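Local coordinates for protein mannose recognizing lectin (Marasmius oreades, PDB 4TKC) that binds mannose in pockets on its beta sheets, as a fungal lectin of the bulb-type family, at residues 102-105 with 109-112. Residues are numbered along the deposited sequence; the frame is centred on the assembly and turned at random.
With MAN (alpha-D-mannopyranose), chain D.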
ATOM      1  N   VAL A 102       5.905  -3.156 -16.138  1.00 15.14           N
ATOM      2  CA  VAL A 102       4.803  -3.266 -17.046  1.00 13.94           C
ATOM      3  C   VAL A 102       3.445  -3.106 -16.326  1.00 13.89           C
ATOM      4  O   VAL A 102       3.208  -3.769 -15.309  1.00 15.30           O
ATOM      5  CB  VAL A 102       4.819  -4.633 -17.800  1.00 16.10           C
ATOM      6  CG1 VAL A 102       3.789  -4.649 -18.916  1.00 14.69           C
ATOM      7  CG2 VAL A 102       6.198  -4.965 -18.376  1.00 15.24           C
ATOM      8  N   VAL A 103       2.566  -2.277 -16.908  1.00 14.33           N
ATOM      9  CA  VAL A 103       1.125  -2.270 -16.518  1.00 14.74           C
ATOM     10  C   VAL A 103       0.411  -3.221 -17.462  1.00 15.71           C
ATOM     11  O   VAL A 103       0.401  -3.007 -18.696  1.00 17.37           O
ATOM     12  CB  VAL A 103       0.461  -0.891 -16.609  1.00 15.19           C
ATOM     13  CG1 VAL A 103      -1.015  -1.024 -16.251  1.00 16.04           C
ATOM     14  CG2 VAL A 103       1.147   0.123 -15.685  1.00 15.07           C
ATOM     15  N   TYR A 104      -0.061  -4.319 -16.911  1.00 15.09           N
ATOM     16  CA  TYR A 104      -0.860  -5.302 -17.598  1.00 16.18           C
ATOM     17  C   TYR A 104      -2.350  -5.098 -17.333  1.00 14.87           C
ATOM     18  O   TYR A 104      -2.773  -4.924 -16.162  1.00 16.41           O
ATOM     19  CB  TYR A 104      -0.485  -6.713 -17.150  1.00 15.89           C
ATOM     20  CG  TYR A 104       0.833  -7.234 -17.707  1.00 16.12           C
ATOM     21  CD1 TYR A 104       0.965  -7.622 -19.054  1.00 16.21           C
ATOM     22  CD2 TYR A 104       1.953  -7.288 -16.912  1.00 14.93           C
ATOM     23  CE1 TYR A 104       2.169  -8.071 -19.539  1.00 16.72           C
ATOM     24  CE2 TYR A 104       3.148  -7.784 -17.393  1.00 14.98           C
ATOM     25  CZ  TYR A 104       3.254  -8.143 -18.717  1.00 17.61           C
ATOM     26  OH  TYR A 104       4.458  -8.593 -19.242  1.00 16.70           O
ATOM     27  N   ALA A 105      -3.169  -5.128 -18.366  1.00 16.73           N
ATOM     28  CA  ALA A 105      -4.606  -5.249 -18.295  1.00 19.23           C
ATOM     29  C   ALA A 105      -4.975  -6.722 -18.369  1.00 17.40           C
ATOM     30  O   ALA A 105      -4.081  -7.575 -18.404  1.00 17.24           O
ATOM     31  CB  ALA A 105      -5.284  -4.457 -19.404  1.00 19.09           C
ATOM     32  N   LYS A 109      -2.314  -8.391 -21.153  1.00 20.58           N
ATOM     33  CA  LYS A 109      -2.145  -7.370 -22.187  1.00 18.30           C
ATOM     34  C   LYS A 109      -1.329  -6.191 -21.658  1.00 17.53           C
ATOM     35  O   LYS A 109      -1.803  -5.497 -20.750  1.00 19.12           O
ATOM     36  CB  LYS A 109      -3.505  -6.888 -22.703  1.00 18.77           C
ATOM     37  CG  LYS A 109      -3.490  -5.764 -23.735  1.00 22.58           C
ATOM     38  CD  LYS A 109      -2.625  -6.050 -24.946  1.00 26.47           C
ATOM     39  CE  LYS A 109      -2.491  -4.775 -25.777  1.00 31.81           C
ATOM     40  NZ  LYS A 109      -1.617  -4.974 -26.955  1.00 33.11           N
ATOM     41  N   ALA A 110      -0.098  -6.008 -22.173  1.00 17.11           N
ATOM     42  CA  ALA A 110       0.742  -4.915 -21.739  1.00 15.25           C
ATOM     43  C   ALA A 110       0.148  -3.655 -22.329  1.00 18.02           C
ATOM     44  O   ALA A 110       0.003  -3.566 -23.564  1.00 22.69           O
ATOM     45  CB  ALA A 110       2.207  -5.115 -22.184  1.00 18.15           C
ATOM     46  N   VAL A 111      -0.211  -2.689 -21.473  1.00 16.88           N
ATOM     47  CA  VAL A 111      -0.715  -1.394 -21.936  1.00 17.44           C
ATOM     48  C   VAL A 111       0.208  -0.196 -21.628  1.00 15.71           C
ATOM     49  O   VAL A 111      -0.042   0.933 -22.053  1.00 18.40           O
ATOM     50  CB  VAL A 111      -2.131  -1.107 -21.376  1.00 17.21           C
ATOM     51  CG1 VAL A 111      -3.116  -2.102 -21.940  1.00 18.03           C
ATOM     52  CG2 VAL A 111      -2.229  -1.159 -19.830  1.00 18.04           C
ATOM     53  N   TRP A 112       1.283  -0.471 -20.911  1.00 16.78           N
ATOM     54  CA  TRP A 112       2.318   0.506 -20.632  1.00 17.17           C
ATOM     55  C   TRP A 112       3.557  -0.245 -20.131  1.00 15.93           C
ATOM     56  O   TRP A 112       3.474  -1.306 -19.493  1.00 17.89           O
ATOM     57  CB  TRP A 112       1.863   1.534 -19.588  1.00 19.84           C
ATOM     58  CG  TRP A 112       2.870   2.597 -19.267  1.00 18.14           C
ATOM     59  CD1 TRP A 112       2.923   3.846 -19.795  1.00 20.78           C
ATOM     60  CD2 TRP A 112       3.941   2.528 -18.302  1.00 18.07           C
ATOM     61  NE1 TRP A 112       3.980   4.538 -19.272  1.00 21.05           N
ATOM     62  CE2 TRP A 112       4.609   3.762 -18.337  1.00 18.10           C
ATOM     63  CE3 TRP A 112       4.438   1.523 -17.467  1.00 16.61           C
ATOM     64  CZ2 TRP A 112       5.720   4.032 -17.533  1.00 19.30           C
ATOM     65  CZ3 TRP A 112       5.523   1.787 -16.692  1.00 18.73           C
ATOM     66  CH2 TRP A 112       6.141   3.043 -16.702  1.00 19.43           C
TER
HETATM   67  C1  MAN D 203       8.779  -7.346 -23.403  1.00 18.99           C
HETATM   68  C2  MAN D 203       8.694  -8.176 -22.128  1.00 20.18           C
HETATM   69  C3  MAN D 203       7.237  -8.561 -21.896  1.00 18.07           C
HETATM   70  C4  MAN D 203       6.356  -7.302 -21.849  1.00 17.41           C
HETATM   71  C5  MAN D 203       6.537  -6.499 -23.141  1.00 18.32           C
HETATM   72  C6  MAN D 203       5.817  -5.175 -23.069  1.00 18.97           C
HETATM   73  O1  MAN D 203       8.467  -8.141 -24.529  1.00 22.40           O
HETATM   74  O2  MAN D 203       9.228  -7.412 -21.082  1.00 16.87           O
HETATM   75  O3  MAN D 203       7.155  -9.247 -20.666  1.00 17.98           O
HETATM   76  O4  MAN D 203       5.001  -7.683 -21.676  1.00 17.45           O
HETATM   77  O5  MAN D 203       7.919  -6.238 -23.390  1.00 18.61           O
HETATM   78  O6  MAN D 203       5.846  -4.542 -24.329  1.00 24.91           O
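With CG swung anti to its own carbonyl carbon (chi1 -75°), Y104 lays its ring beside A110, CE1 standing 4.0 Å from A110 CB, and carries its hydroxyl out to the sugar. V102, with CG1 anti to the backbone N (chi1 -171°), puts that methyl over the centre of one face of the Y104 ring. The same CG1 lies 3.7 Å from A110 CB, so the ring and the two small side chains form one apolar patch, and A110 CB continues it to C6 of the mannose, also at 3.7 Å. Y104 OH shares a 2.7 Å hydrogen bond with O4 of the sugar, and Q96 NE2 bonds to the same hydroxyl, helping to fix where it sits. Q96, D98 and N100 supply further hydrogen bonds to the mannose.

On the opposite face V103 meets W112, its CG2 resting against CE3 of the indole, while its CG1 touches V111 CG2 at 3.8 Å. The backbone explains the pairing: V111 N bonds to V103 O at 2.9 Å and nearly straight, W112 N reaches that oxygen only weakly, and V103 N bonds to W112 O at 2.9 Å. V111 and W112 thus both oppose V103, a classic beta bulge. Farther along, A105 N gives a 2.8 Å bond to K109 O. Strand 109-113 of this hairpin is outermost in a four-stranded antiparallel sheet, with 101-105 between it and 92-95. Q96, D98, N100, V102 and Y104 spell the Q-x-D-x-N-x-V-x-Y mannose-binding motif of bulb-type lectins, V102 being its ring-packing valine, on one sheet of a beta-prism II fold.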